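Long-range contacts in Xaa-Pro Dipeptidase (Alteromonas macleodii, PDB 2QS8), which probably acts as a metal-dependent carboxypeptidase or dipeptidase of the amidohydrolase superfamily, and holds a methionine in its active site: residues I323-D328 with K339-M344; T272-T277 with P307-T312; I278-F283 with G330-G335; P63-M68 with Q356-E361. All blocks are in the same frame, centred on the assembly; numbering follows the deposited sequence.

Contact 1: I323-D328 with K339-M344; sequences IAFGTD and KEFVYM. With MET (methionine), chain D.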
loop_
_atom_site.group_PDB
_atom_site.type_symbol
_atom_site.label_atom_id
_atom_site.label_comp_id
_atom_site.label_asym_id
_atom_site.label_seq_id
_atom_site.Cartn_x
_atom_site.Cartn_y
_atom_site.Cartn_z
ATOM N N ILE A 323 8.899 37.562 -1.386
ATOM C CA ILE A 323 9.799 37.176 -0.318
ATOM C C ILE A 323 9.246 37.448 1.073
ATOM O O ILE A 323 8.711 38.523 1.345
ATOM C CB ILE A 323 11.155 37.913 -0.471
ATOM C CG1 ILE A 323 11.898 37.368 -1.696
ATOM C CG2 ILE A 323 11.984 37.772 0.792
ATOM C CD1 ILE A 323 13.205 38.079 -2.017
ATOM N N ALA A 324 9.379 36.451 1.949
ATOM C CA ALA A 324 8.934 36.561 3.333
ATOM C C ALA A 324 10.120 36.203 4.231
ATOM O O ALA A 324 10.883 35.280 3.927
ATOM C CB ALA A 324 7.763 35.619 3.595
ATOM N N PHE A 325 10.263 36.943 5.328
ATOM C CA PHE A 325 11.350 36.760 6.290
ATOM C C PHE A 325 11.437 35.356 6.936
ATOM O O PHE A 325 10.463 34.864 7.513
ATOM C CB PHE A 325 11.212 37.811 7.392
ATOM C CG PHE A 325 12.411 37.923 8.278
ATOM C CD1 PHE A 325 13.430 38.813 7.968
ATOM C CD2 PHE A 325 12.510 37.167 9.437
ATOM C CE1 PHE A 325 14.524 38.954 8.803
ATOM C CE2 PHE A 325 13.598 37.300 10.274
ATOM C CZ PHE A 325 14.610 38.197 9.957
ATOM N N GLY A 326 12.618 34.748 6.849
ATOM C CA GLY A 326 12.854 33.430 7.418
ATOM C C GLY A 326 14.343 33.184 7.627
ATOM O O GLY A 326 15.131 33.367 6.706
ATOM N N THR A 327 14.723 32.722 8.810
ATOM C CA THR A 327 16.139 32.541 9.141
ATOM C C THR A 327 16.706 31.117 9.303
ATOM O O THR A 327 17.899 30.892 9.107
ATOM C CB THR A 327 16.448 33.286 10.447
ATOM O OG1 THR A 327 15.846 32.580 11.538
ATOM C CG2 THR A 327 15.845 34.698 10.410
ATOM N N ASP A 328 15.845 30.174 9.669
ATOM C CA ASP A 328 16.246 28.801 9.925
ATOM C C ASP A 328 17.031 28.787 11.242
ATOM O O ASP A 328 18.020 28.055 11.400
ATOM C CB ASP A 328 17.094 28.219 8.783
ATOM C CG ASP A 328 17.137 26.686 8.801
ATOM O OD1 ASP A 328 16.488 26.059 9.665
ATOM O OD2 ASP A 328 17.815 26.092 7.938
ATOM N N LYS A 339 20.024 39.357 12.454
ATOM C CA LYS A 339 21.110 39.351 11.476
ATOM C C LYS A 339 20.610 39.114 10.053
ATOM O O LYS A 339 21.235 39.565 9.087
ATOM C CB LYS A 339 22.145 38.286 11.835
ATOM C CG LYS A 339 22.795 38.508 13.181
ATOM C CD LYS A 339 23.838 37.445 13.465
ATOM C CE LYS A 339 24.447 37.616 14.846
ATOM N NZ LYS A 339 25.522 36.612 15.070
ATOM N N GLU A 340 19.489 38.403 9.930
ATOM C CA GLU A 340 18.896 38.120 8.630
ATOM C C GLU A 340 18.581 39.422 7.874
ATOM O O GLU A 340 18.711 39.483 6.647
ATOM C CB GLU A 340 17.619 37.290 8.814
ATOM C CG GLU A 340 16.927 36.815 7.532
ATOM C CD GLU A 340 17.728 35.780 6.745
ATOM O OE1 GLU A 340 18.732 35.255 7.277
ATOM O OE2 GLU A 340 17.342 35.487 5.588
ATOM N N PHE A 341 18.160 40.452 8.607
ATOM C CA PHE A 341 17.847 41.753 8.018
ATOM C C PHE A 341 19.100 42.340 7.378
ATOM O O PHE A 341 19.079 42.785 6.230
ATOM C CB PHE A 341 17.339 42.736 9.078
ATOM C CG PHE A 341 15.943 42.463 9.552
ATOM C CD1 PHE A 341 14.881 42.436 8.661
ATOM C CD2 PHE A 341 15.693 42.227 10.898
ATOM C CE1 PHE A 341 13.595 42.170 9.109
ATOM C CE2 PHE A 341 14.412 41.961 11.354
ATOM C CZ PHE A 341 13.363 41.932 10.461
ATOM N N VAL A 342 20.193 42.339 8.133
ATOM C CA VAL A 342 21.446 42.881 7.638
ATOM C C VAL A 342 21.905 42.145 6.378
ATOM O O VAL A 342 22.470 42.756 5.466
ATOM C CB VAL A 342 22.542 42.788 8.709
ATOM C CG1 VAL A 342 23.802 43.504 8.222
ATOM C CG2 VAL A 342 22.033 43.373 10.018
ATOM N N TYR A 343 21.658 40.838 6.330
ATOM C CA TYR A 343 22.045 40.037 5.174
ATOM C C TYR A 343 21.183 40.370 3.966
ATOM O O TYR A 343 21.679 40.435 2.844
ATOM C CB TYR A 343 21.941 38.539 5.491
ATOM C CG TYR A 343 23.099 37.983 6.294
ATOM C CD1 TYR A 343 24.402 38.024 5.790
ATOM C CD2 TYR A 343 22.891 37.367 7.531
ATOM C CE1 TYR A 343 25.460 37.466 6.485
ATOM C CE2 TYR A 343 23.951 36.801 8.242
ATOM C CZ TYR A 343 25.229 36.855 7.708
ATOM O OH TYR A 343 26.284 36.285 8.386
HETATM N N MSE A 344 19.894 40.588 4.196
HETATM C CA MSE A 344 18.978 40.911 3.119
HETATM C C MSE A 344 19.326 42.239 2.484
HETATM O O MSE A 344 19.242 42.395 1.264
HETATM C CB MSE A 344 17.554 40.941 3.653
HETATM C CG MSE A 344 17.118 39.586 4.127
HETATM SE SE MSE A 344 15.324 39.681 4.821
HETATM C CE MSE A 344 14.279 39.222 3.232
HETATM N N MET D . 18.637 23.289 7.380
HETATM C CA MET D . 19.097 23.448 5.969
HETATM C C MET D . 19.721 22.164 5.426
HETATM O O MET D . 19.741 22.004 4.189
HETATM C CB MET D . 20.122 24.577 5.884
HETATM C CG MET D . 20.591 24.850 4.481
HETATM S SD MET D . 21.595 26.293 4.422
HETATM C CE MET D . 20.367 27.525 4.750
HETATM O OXT MET D . 20.187 21.345 6.248
HETATM O O HOH W 1 14.720 36.039 5.173
#
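The backbone of 323-327 passes beside helix 339-346 and comes nearest where the CA atoms of T327 and E340 stand 6.2 Å apart. F325 carries the contact: with CG anti to its backbone N (chi1 -168°), its ring slides past E340, whose CB lies 3.3 Å from F325 CZ. The same end of the ring leans obliquely on F341, the planes 32° apart, with F325 CE1 sitting 3.3 Å above the F341 ring near its rim. Selenomethionine M344 adds an oblique Met-aromatic contact, SE to F325 CD1 3.8 Å, and its CE meets I323 CG2 tip to tip. An alanine in place of F341 would remove the face on which F325 rests and would probably loosen that ring's packing. E340 bends at chi2 (68°), so its carboxylate turns to a water that accepts from G326 N at 3.0 Å and donates to E340 OE2 at 2.7 Å. E340 OE1 bonds to S279 OG, and OE2 also to I278 N. With these donors around it, the buried carboxylate is probably ionised; through the water it is tied to G326, two residues before D328, a magnesium ligand whose OD2 accepts from the bound methionine's amine N at 3.0 Å.

Contact 2: T272-T277 with P307-T312; sequences TYYVPT and PQISDT. With MET (methionine), chain D.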
loop_
_atom_site.group_PDB
_atom_site.type_symbol
_atom_site.label_atom_id
_atom_site.label_comp_id
_atom_site.label_asym_id
_atom_site.label_seq_id
_atom_site.Cartn_x
_atom_site.Cartn_y
_atom_site.Cartn_z
ATOM N N THR A 272 4.131 32.085 -5.254
ATOM C CA THR A 272 4.773 31.330 -4.178
ATOM C C THR A 272 5.746 32.219 -3.412
ATOM O O THR A 272 6.447 33.019 -4.018
ATOM C CB THR A 272 5.569 30.140 -4.739
ATOM O OG1 THR A 272 4.834 29.518 -5.803
ATOM C CG2 THR A 272 5.821 29.122 -3.632
ATOM N N TYR A 273 5.794 32.080 -2.090
ATOM C CA TYR A 273 6.713 32.879 -1.277
ATOM C C TYR A 273 8.098 32.250 -1.135
ATOM O O TYR A 273 8.223 31.036 -1.007
ATOM C CB TYR A 273 6.137 33.122 0.122
ATOM C CG TYR A 273 5.285 34.372 0.226
ATOM C CD1 TYR A 273 3.898 34.319 0.037
ATOM C CD2 TYR A 273 5.868 35.610 0.506
ATOM C CE1 TYR A 273 3.109 35.478 0.136
ATOM C CE2 TYR A 273 5.094 36.775 0.603
ATOM C CZ TYR A 273 3.716 36.705 0.423
ATOM O OH TYR A 273 2.967 37.853 0.555
ATOM N N TYR A 274 9.132 33.093 -1.175
ATOM C CA TYR A 274 10.512 32.647 -1.030
ATOM C C TYR A 274 11.043 33.046 0.354
ATOM O O TYR A 274 11.079 34.224 0.689
ATOM C CB TYR A 274 11.405 33.265 -2.117
ATOM C CG TYR A 274 12.883 32.910 -1.994
ATOM C CD1 TYR A 274 13.871 33.806 -2.395
ATOM C CD2 TYR A 274 13.288 31.674 -1.497
ATOM C CE1 TYR A 274 15.225 33.478 -2.303
ATOM C CE2 TYR A 274 14.633 31.337 -1.403
ATOM C CZ TYR A 274 15.594 32.242 -1.808
ATOM O OH TYR A 274 16.927 31.907 -1.715
ATOM N N VAL A 275 11.441 32.053 1.148
ATOM C CA VAL A 275 11.991 32.268 2.489
ATOM C C VAL A 275 13.463 31.858 2.366
ATOM O O VAL A 275 13.809 30.687 2.492
ATOM C CB VAL A 275 11.290 31.377 3.518
ATOM C CG1 VAL A 275 11.743 31.729 4.907
ATOM C CG2 VAL A 275 9.806 31.523 3.389
ATOM N N PRO A 276 14.350 32.834 2.137
ATOM C CA PRO A 276 15.786 32.615 1.970
ATOM C C PRO A 276 16.640 31.965 3.059
ATOM O O PRO A 276 17.446 31.098 2.751
ATOM C CB PRO A 276 16.296 34.002 1.592
ATOM C CG PRO A 276 15.397 34.897 2.359
ATOM C CD PRO A 276 14.042 34.274 2.154
ATOM N N THR A 277 16.472 32.363 4.311
ATOM C CA THR A 277 17.303 31.837 5.395
ATOM C C THR A 277 18.771 32.033 5.033
ATOM O O THR A 277 19.576 31.092 5.074
ATOM C CB THR A 277 17.058 30.323 5.688
ATOM O OG1 THR A 277 17.586 29.513 4.619
ATOM C CG2 THR A 277 15.571 30.063 5.887
ATOM N N PRO A 307 27.122 29.086 0.615
ATOM C CA PRO A 307 27.560 30.308 -0.079
ATOM C C PRO A 307 26.650 30.840 -1.186
ATOM O O PRO A 307 26.651 32.036 -1.472
ATOM C CB PRO A 307 28.936 29.924 -0.631
ATOM C CG PRO A 307 29.374 28.769 0.243
ATOM C CD PRO A 307 28.099 28.002 0.425
ATOM N N GLN A 308 25.879 29.949 -1.802
ATOM C CA GLN A 308 24.994 30.314 -2.904
ATOM C C GLN A 308 23.689 31.019 -2.529
ATOM O O GLN A 308 23.116 31.726 -3.350
ATOM C CB GLN A 308 24.675 29.060 -3.725
ATOM C CG GLN A 308 23.750 29.275 -4.919
ATOM C CD GLN A 308 24.316 30.248 -5.937
ATOM O OE1 GLN A 308 25.458 30.105 -6.373
ATOM N NE2 GLN A 308 23.516 31.238 -6.327
ATOM N N ILE A 309 23.211 30.832 -1.304
ATOM C CA ILE A 309 21.952 31.457 -0.907
ATOM C C ILE A 309 21.936 32.980 -1.051
ATOM O O ILE A 309 20.996 33.536 -1.611
ATOM C CB ILE A 309 21.567 31.056 0.532
ATOM C CG1 ILE A 309 21.283 29.550 0.576
ATOM C CG2 ILE A 309 20.330 31.818 0.981
ATOM C CD1 ILE A 309 20.843 29.028 1.931
ATOM N N SER A 310 22.977 33.649 -0.560
ATOM C CA SER A 310 23.060 35.108 -0.655
ATOM C C SER A 310 22.975 35.569 -2.109
ATOM O O SER A 310 22.351 36.588 -2.420
ATOM C CB SER A 310 24.371 35.607 -0.042
ATOM O OG SER A 310 25.486 35.071 -0.734
ATOM N N ASP A 311 23.606 34.812 -3.000
ATOM C CA ASP A 311 23.603 35.145 -4.412
ATOM C C ASP A 311 22.229 34.882 -5.024
ATOM O O ASP A 311 21.727 35.685 -5.807
ATOM C CB ASP A 311 24.669 34.338 -5.145
ATOM C CG ASP A 311 24.901 34.842 -6.547
ATOM O OD1 ASP A 311 25.305 36.019 -6.682
ATOM O OD2 ASP A 311 24.673 34.076 -7.509
ATOM N N THR A 312 21.621 33.756 -4.669
ATOM C CA THR A 312 20.298 33.422 -5.175
ATOM C C THR A 312 19.270 34.449 -4.687
ATOM O O THR A 312 18.357 34.829 -5.420
ATOM C CB THR A 312 19.882 32.011 -4.715
ATOM O OG1 THR A 312 20.653 31.037 -5.430
ATOM C CG2 THR A 312 18.412 31.762 -4.971
HETATM N N MET D . 18.637 23.289 7.380
HETATM C CA MET D . 19.097 23.448 5.969
HETATM C C MET D . 19.721 22.164 5.426
HETATM O O MET D . 19.741 22.004 4.189
HETATM C CB MET D . 20.122 24.577 5.884
HETATM C CG MET D . 20.591 24.850 4.481
HETATM S SD MET D . 21.595 26.293 4.422
HETATM C CE MET D . 20.367 27.525 4.750
HETATM O OXT MET D . 20.187 21.345 6.248
#
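The van der Waals touches are few, methyl groups of I309 and T312 on helix 299-319 resting on oxygens of the strand side. I309 has CG1 beside its backbone N (chi1 -65°), which leaves CG2 anti to that N and sets it 3.5 Å from P276 O, while CD1 runs on to the bound methionine and meets its CE at 3.2 Å, a tight approach. T312 crosses Y274 at about a right angle, and its CG2 comes 3.6 Å from Y274 OH. T277 OG1 lies against the same ligand methyl, 3.4 Å from CE, so T277 and I309 both line the pocket for the thioether end. Strand 273-275 is one of the parallel strands of the TIM barrel, and the contact seats a helix against its C-terminal end, where pockets of this fold open. The polar ends are held by hydrogen bonds. T277 OG1, in the crowded position between backbone N and carbonyl carbon, gives a very short bond of 2.5 Å to P276 O, reaching it from above the carbonyl plane, and also pairs with H255 ND1. Y274 OH bonds to H255 O and T312 OG1 to T257 O. Within the helix, Q308 NE2 donates to T312 OG1 at 3.0 Å, nearly straight (165°) and close to its amide plane, and to D311 OD2 at 3.3 Å on the anti lone pair.

Contact 3: I278-F283 with G330-G335; sequences ISAGEF and GVQKHG. With MET (methionine), chain D.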
loop_
_atom_site.group_PDB
_atom_site.type_symbol
_atom_site.label_atom_id
_atom_site.label_comp_id
_atom_site.label_asym_id
_atom_site.label_seq_id
_atom_site.Cartn_x
_atom_site.Cartn_y
_atom_site.Cartn_z
ATOM N N ILE A 278 19.114 33.261 4.661
ATOM C CA ILE A 278 20.491 33.580 4.304
ATOM C C ILE A 278 21.422 33.291 5.485
ATOM O O ILE A 278 22.502 32.739 5.302
ATOM C CB ILE A 278 20.653 35.067 3.903
ATOM C CG1 ILE A 278 19.717 35.401 2.744
ATOM C CG2 ILE A 278 22.101 35.338 3.488
ATOM C CD1 ILE A 278 19.661 36.872 2.411
ATOM N N SER A 279 20.986 33.657 6.689
ATOM C CA SER A 279 21.773 33.445 7.903
ATOM C C SER A 279 22.285 32.014 8.012
ATOM O O SER A 279 23.484 31.786 8.158
ATOM C CB SER A 279 20.939 33.758 9.146
ATOM O OG SER A 279 20.612 35.132 9.221
ATOM N N ALA A 280 21.364 31.059 7.952
ATOM C CA ALA A 280 21.716 29.648 8.056
ATOM C C ALA A 280 22.694 29.283 6.949
ATOM O O ALA A 280 23.589 28.467 7.154
ATOM C CB ALA A 280 20.462 28.776 7.965
ATOM N N GLY A 281 22.508 29.889 5.781
ATOM C CA GLY A 281 23.391 29.627 4.662
ATOM C C GLY A 281 24.811 30.039 5.010
ATOM O O GLY A 281 25.747 29.245 4.887
ATOM N N GLU A 282 24.963 31.284 5.461
ATOM C CA GLU A 282 26.264 31.819 5.844
ATOM C C GLU A 282 26.847 31.016 7.008
ATOM O O GLU A 282 28.065 30.870 7.125
ATOM C CB GLU A 282 26.132 33.295 6.247
ATOM C CG GLU A 282 25.670 34.217 5.130
ATOM C CD GLU A 282 26.683 34.329 4.004
ATOM O OE1 GLU A 282 27.855 34.638 4.296
ATOM O OE2 GLU A 282 26.310 34.121 2.832
ATOM N N PHE A 283 25.969 30.495 7.862
ATOM C CA PHE A 283 26.391 29.712 9.019
ATOM C C PHE A 283 27.139 28.434 8.620
ATOM O O PHE A 283 28.264 28.203 9.062
ATOM C CB PHE A 283 25.184 29.330 9.875
ATOM C CG PHE A 283 25.548 28.665 11.171
ATOM C CD1 PHE A 283 25.848 29.424 12.293
ATOM C CD2 PHE A 283 25.617 27.282 11.264
ATOM C CE1 PHE A 283 26.211 28.820 13.486
ATOM C CE2 PHE A 283 25.981 26.667 12.457
ATOM C CZ PHE A 283 26.278 27.438 13.569
ATOM N N GLY A 330 17.960 27.729 14.661
ATOM C CA GLY A 330 17.907 26.384 15.216
ATOM C C GLY A 330 19.150 25.709 14.659
ATOM O O GLY A 330 19.606 24.679 15.145
ATOM N N VAL A 331 19.655 26.339 13.621
ATOM C CA VAL A 331 20.903 26.065 13.024
ATOM C C VAL A 331 21.809 26.985 13.800
ATOM O O VAL A 331 22.564 26.560 14.662
ATOM C CB VAL A 331 20.910 26.393 11.506
ATOM C CG1 VAL A 331 22.299 26.217 10.939
ATOM C CG2 VAL A 331 19.905 25.508 10.780
ATOM N N GLN A 332 21.739 28.278 13.484
ATOM C CA GLN A 332 22.470 29.270 14.266
ATOM C C GLN A 332 21.705 29.462 15.558
ATOM O O GLN A 332 20.574 28.988 15.681
ATOM C CB GLN A 332 22.622 30.603 13.502
ATOM C CG GLN A 332 21.311 31.301 13.181
ATOM C CD GLN A 332 20.666 30.793 11.895
ATOM O OE1 GLN A 332 21.320 30.107 11.103
ATOM N NE2 GLN A 332 19.424 31.004 11.485
ATOM N N LYS A 333 22.294 30.156 16.523
ATOM C CA LYS A 333 21.630 30.377 17.809
ATOM C C LYS A 333 20.307 31.138 17.683
ATOM O O LYS A 333 20.162 32.012 16.827
ATOM C CB LYS A 333 22.551 31.156 18.747
ATOM C CG LYS A 333 23.784 30.412 19.237
ATOM C CD LYS A 333 23.470 29.614 20.493
ATOM C CE LYS A 333 24.623 29.650 21.492
ATOM N NZ LYS A 333 25.907 29.184 20.902
ATOM N N HIS A 334 19.350 30.801 18.544
ATOM C CA HIS A 334 18.053 31.469 18.556
ATOM C C HIS A 334 18.279 32.830 19.183
ATOM O O HIS A 334 19.070 32.957 20.122
ATOM C CB HIS A 334 17.037 30.680 19.396
ATOM C CG HIS A 334 16.555 29.421 18.746
ATOM N ND1 HIS A 334 15.612 29.418 17.740
ATOM C CD2 HIS A 334 16.933 28.132 18.914
ATOM C CE1 HIS A 334 15.435 28.180 17.315
ATOM N NE2 HIS A 334 16.223 27.381 18.010
ATOM N N GLY A 335 17.593 33.847 18.676
ATOM C CA GLY A 335 17.768 35.180 19.219
ATOM C C GLY A 335 18.653 36.061 18.351
ATOM O O GLY A 335 18.748 37.272 18.563
HETATM N N MET D . 18.637 23.289 7.380
HETATM C CA MET D . 19.097 23.448 5.969
HETATM C C MET D . 19.721 22.164 5.426
HETATM O O MET D . 19.741 22.004 4.189
HETATM C CB MET D . 20.122 24.577 5.884
HETATM C CG MET D . 20.591 24.850 4.481
HETATM S SD MET D . 21.595 26.293 4.422
HETATM C CE MET D . 20.367 27.525 4.750
HETATM O OXT MET D . 20.187 21.345 6.248
#
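Q332 takes the crowded first torsion, CG between the backbone N and the carbonyl carbon (chi1 63°), and bends again at chi2 (-85°), so its amide folds back toward helix 278-287; F283 places CG anti to its backbone N (chi1 -173°) and sends its ring out to meet the 330-335 loop. Q332 CA then lies over one face of the F283 ring, 4.1 Å from the centroid, in a CH-pi contact offset toward the rim. V331 slides past the ring in the opposite direction, CG1 reaching F283 CD2 at 3.5 Å. At the far end of the glutamine, OE1 presses on the helix backbone, 3.1 Å from A280 CA. A280 N is also near OE1, but the angle is too poor for a hydrogen bond; the amide is fixed instead through NE2, which bonds to T327 O. An alanine in place of F283 would take away the ring face under Q332 and the flank along V331, and would probably leave this loop less firmly seated on the helix. A280 CB is also 3.5 Å from CE of the bound methionine, and G281 N 3.4 Å from the same carbon, so the same helix also walls the ligand pocket. Helix 278-287 follows barrel strand 273-275; it meets helix 299-319 through I278, and helix 339-346 through I278 and S279.

Contact 4: P63-M68 with Q356-E361; sequences PGLMDM and QSATME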
loop_
_atom_site.group_PDB
_atom_site.type_symbol
_atom_site.label_atom_id
_atom_site.label_comp_id
_atom_site.label_asym_id
_atom_site.label_seq_id
_atom_site.Cartn_x
_atom_site.Cartn_y
_atom_site.Cartn_z
ATOM N N PRO A 63 5.644 47.086 13.797
ATOM C CA PRO A 63 4.697 46.055 14.213
ATOM C C PRO A 63 5.530 44.832 14.609
ATOM O O PRO A 63 6.710 44.763 14.269
ATOM C CB PRO A 63 3.842 45.837 12.964
ATOM C CG PRO A 63 4.749 46.196 11.842
ATOM C CD PRO A 63 5.552 47.362 12.355
ATOM N N GLY A 64 4.939 43.899 15.349
ATOM C CA GLY A 64 5.672 42.714 15.754
ATOM C C GLY A 64 6.312 42.009 14.574
ATOM O O GLY A 64 5.679 41.838 13.540
ATOM N N LEU A 65 7.566 41.601 14.715
ATOM C CA LEU A 65 8.265 40.920 13.628
ATOM C C LEU A 65 7.920 39.420 13.534
ATOM O O LEU A 65 7.552 38.796 14.528
ATOM C CB LEU A 65 9.777 41.108 13.804
ATOM C CG LEU A 65 10.219 42.581 13.843
ATOM C CD1 LEU A 65 11.704 42.660 14.170
ATOM C CD2 LEU A 65 9.921 43.251 12.510
HETATM N N MSE A 66 8.048 38.864 12.335
HETATM C CA MSE A 66 7.749 37.455 12.101
HETATM C C MSE A 66 8.882 36.677 11.425
HETATM O O MSE A 66 9.540 37.187 10.523
HETATM C CB MSE A 66 6.493 37.342 11.244
HETATM C CG MSE A 66 5.263 37.868 11.914
HETATM SE SE MSE A 66 3.645 37.487 10.859
HETATM C CE MSE A 66 2.540 39.024 11.366
ATOM N N ASP A 67 9.109 35.447 11.878
ATOM C CA ASP A 67 10.152 34.589 11.313
ATOM C C ASP A 67 9.439 33.339 10.789
ATOM O O ASP A 67 8.900 32.557 11.555
ATOM C CB ASP A 67 11.181 34.216 12.394
ATOM C CG ASP A 67 12.446 33.604 11.815
ATOM O OD1 ASP A 67 12.365 32.931 10.768
ATOM O OD2 ASP A 67 13.528 33.789 12.420
HETATM N N MSE A 68 9.427 33.174 9.470
HETATM C CA MSE A 68 8.746 32.044 8.834
HETATM C C MSE A 68 9.482 30.699 8.914
HETATM O O MSE A 68 8.996 29.711 8.363
HETATM C CB MSE A 68 8.512 32.350 7.357
HETATM C CG MSE A 68 7.712 33.602 7.060
HETATM SE SE MSE A 68 5.945 33.356 7.836
HETATM C CE MSE A 68 5.134 31.989 6.721
ATOM N N GLN A 356 9.243 45.092 5.776
ATOM C CA GLN A 356 7.904 44.742 5.321
ATOM C C GLN A 356 7.808 43.242 5.053
ATOM O O GLN A 356 6.727 42.660 5.129
ATOM C CB GLN A 356 7.532 45.551 4.066
ATOM C CG GLN A 356 7.540 47.058 4.313
ATOM C CD GLN A 356 6.996 47.870 3.154
ATOM O OE1 GLN A 356 7.331 47.634 2.001
ATOM N NE2 GLN A 356 6.159 48.851 3.469
ATOM N N SER A 357 8.946 42.614 4.766
ATOM C CA SER A 357 8.958 41.187 4.499
ATOM C C SER A 357 8.826 40.378 5.790
ATOM O O SER A 357 8.566 39.184 5.747
ATOM C CB SER A 357 10.246 40.782 3.781
ATOM O OG SER A 357 11.304 40.629 4.706
ATOM N N ALA A 358 9.010 41.030 6.932
ATOM C CA ALA A 358 8.908 40.353 8.219
ATOM C C ALA A 358 7.662 40.802 8.973
ATOM O O ALA A 358 7.474 40.456 10.136
ATOM C CB ALA A 358 10.140 40.629 9.048
ATOM N N THR A 359 6.817 41.575 8.300
ATOM C CA THR A 359 5.582 42.073 8.893
ATOM C C THR A 359 4.349 41.698 8.051
ATOM O O THR A 359 3.623 40.763 8.386
ATOM C CB THR A 359 5.645 43.617 9.092
ATOM O OG1 THR A 359 6.145 44.246 7.908
ATOM C CG2 THR A 359 6.556 43.960 10.240
HETATM N N MSE A 360 4.125 42.418 6.955
HETATM C CA MSE A 360 2.985 42.149 6.074
HETATM C C MSE A 360 3.177 40.939 5.156
HETATM O O MSE A 360 2.234 40.196 4.882
HETATM C CB MSE A 360 2.671 43.386 5.214
HETATM C CG MSE A 360 1.999 44.520 5.985
HETATM SE SE MSE A 360 0.351 43.775 6.731
HETATM C CE MSE A 360 -0.613 43.248 5.085
ATOM N N GLU A 361 4.387 40.741 4.654
ATOM C CA GLU A 361 4.615 39.597 3.774
ATOM C C GLU A 361 4.486 38.278 4.529
ATOM O O GLU A 361 3.912 37.306 4.019
ATOM C CB GLU A 361 5.987 39.705 3.108
ATOM C CG GLU A 361 6.054 40.860 2.115
ATOM C CD GLU A 361 4.853 40.875 1.164
ATOM O OE1 GLU A 361 4.830 40.071 0.212
ATOM O OE2 GLU A 361 3.925 41.682 1.379
#
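The flat group at the centre is the A358 carbonyl: M66 N lies in its plane and donates to A358 O at 2.8 Å, along a C=O...N angle of 152°, although the N-H itself is bent (135°). This backbone bond joins strand 60-67 to the short turn between helices 351-357 and 360-365. M66 CB lies 3.4 Å from the same oxygen, and the extended selenomethionine chain runs on until CE is 3.6 Å from T359 O. The P63 ring meets the turn through its CG, which comes 3.3 Å from T359 CG2, the two side chains crossing at about a right angle. T359 holds OG1 in the crowded position (chi1 46°), which turns CG2 to the proline and L65 while OG1 bonds back to I355 O. L65 lies alongside T359, pointing the same way, with CD2 4.1 Å from T359 CG2 and close to A358 CB as well. Within its sheet the strand pairs with 107-112 in parallel and with 383-386 antiparallel. F341 of helix 339-346 packs on both L65 and A358, and M66 reaches T362 and A363 of helix 360-365.

In the fold
Contact 4 closes the longest loop: from the N-terminal side, strand 60-67 waits almost 290 residues for its partner turn at 356-361, and the other three contacts all nest inside. Next come strand 273-275 and then helix 278-287. Contact 2 returns to the strand from 307-312, and contact 3 returns to the helix from 330-335, so these two cross. Contact 1, between 323-328 and 339-344, opens after contact 2 has closed and crosses contact 3. Probable hydrogen bonds link them: A324 pairs with Y274, T327 with D67, and Y273 with E361. Together they tie barrel strands and the 330-335 loop to the surrounding helices, with contacts 1, 2 and 3 meeting at the bound methionine.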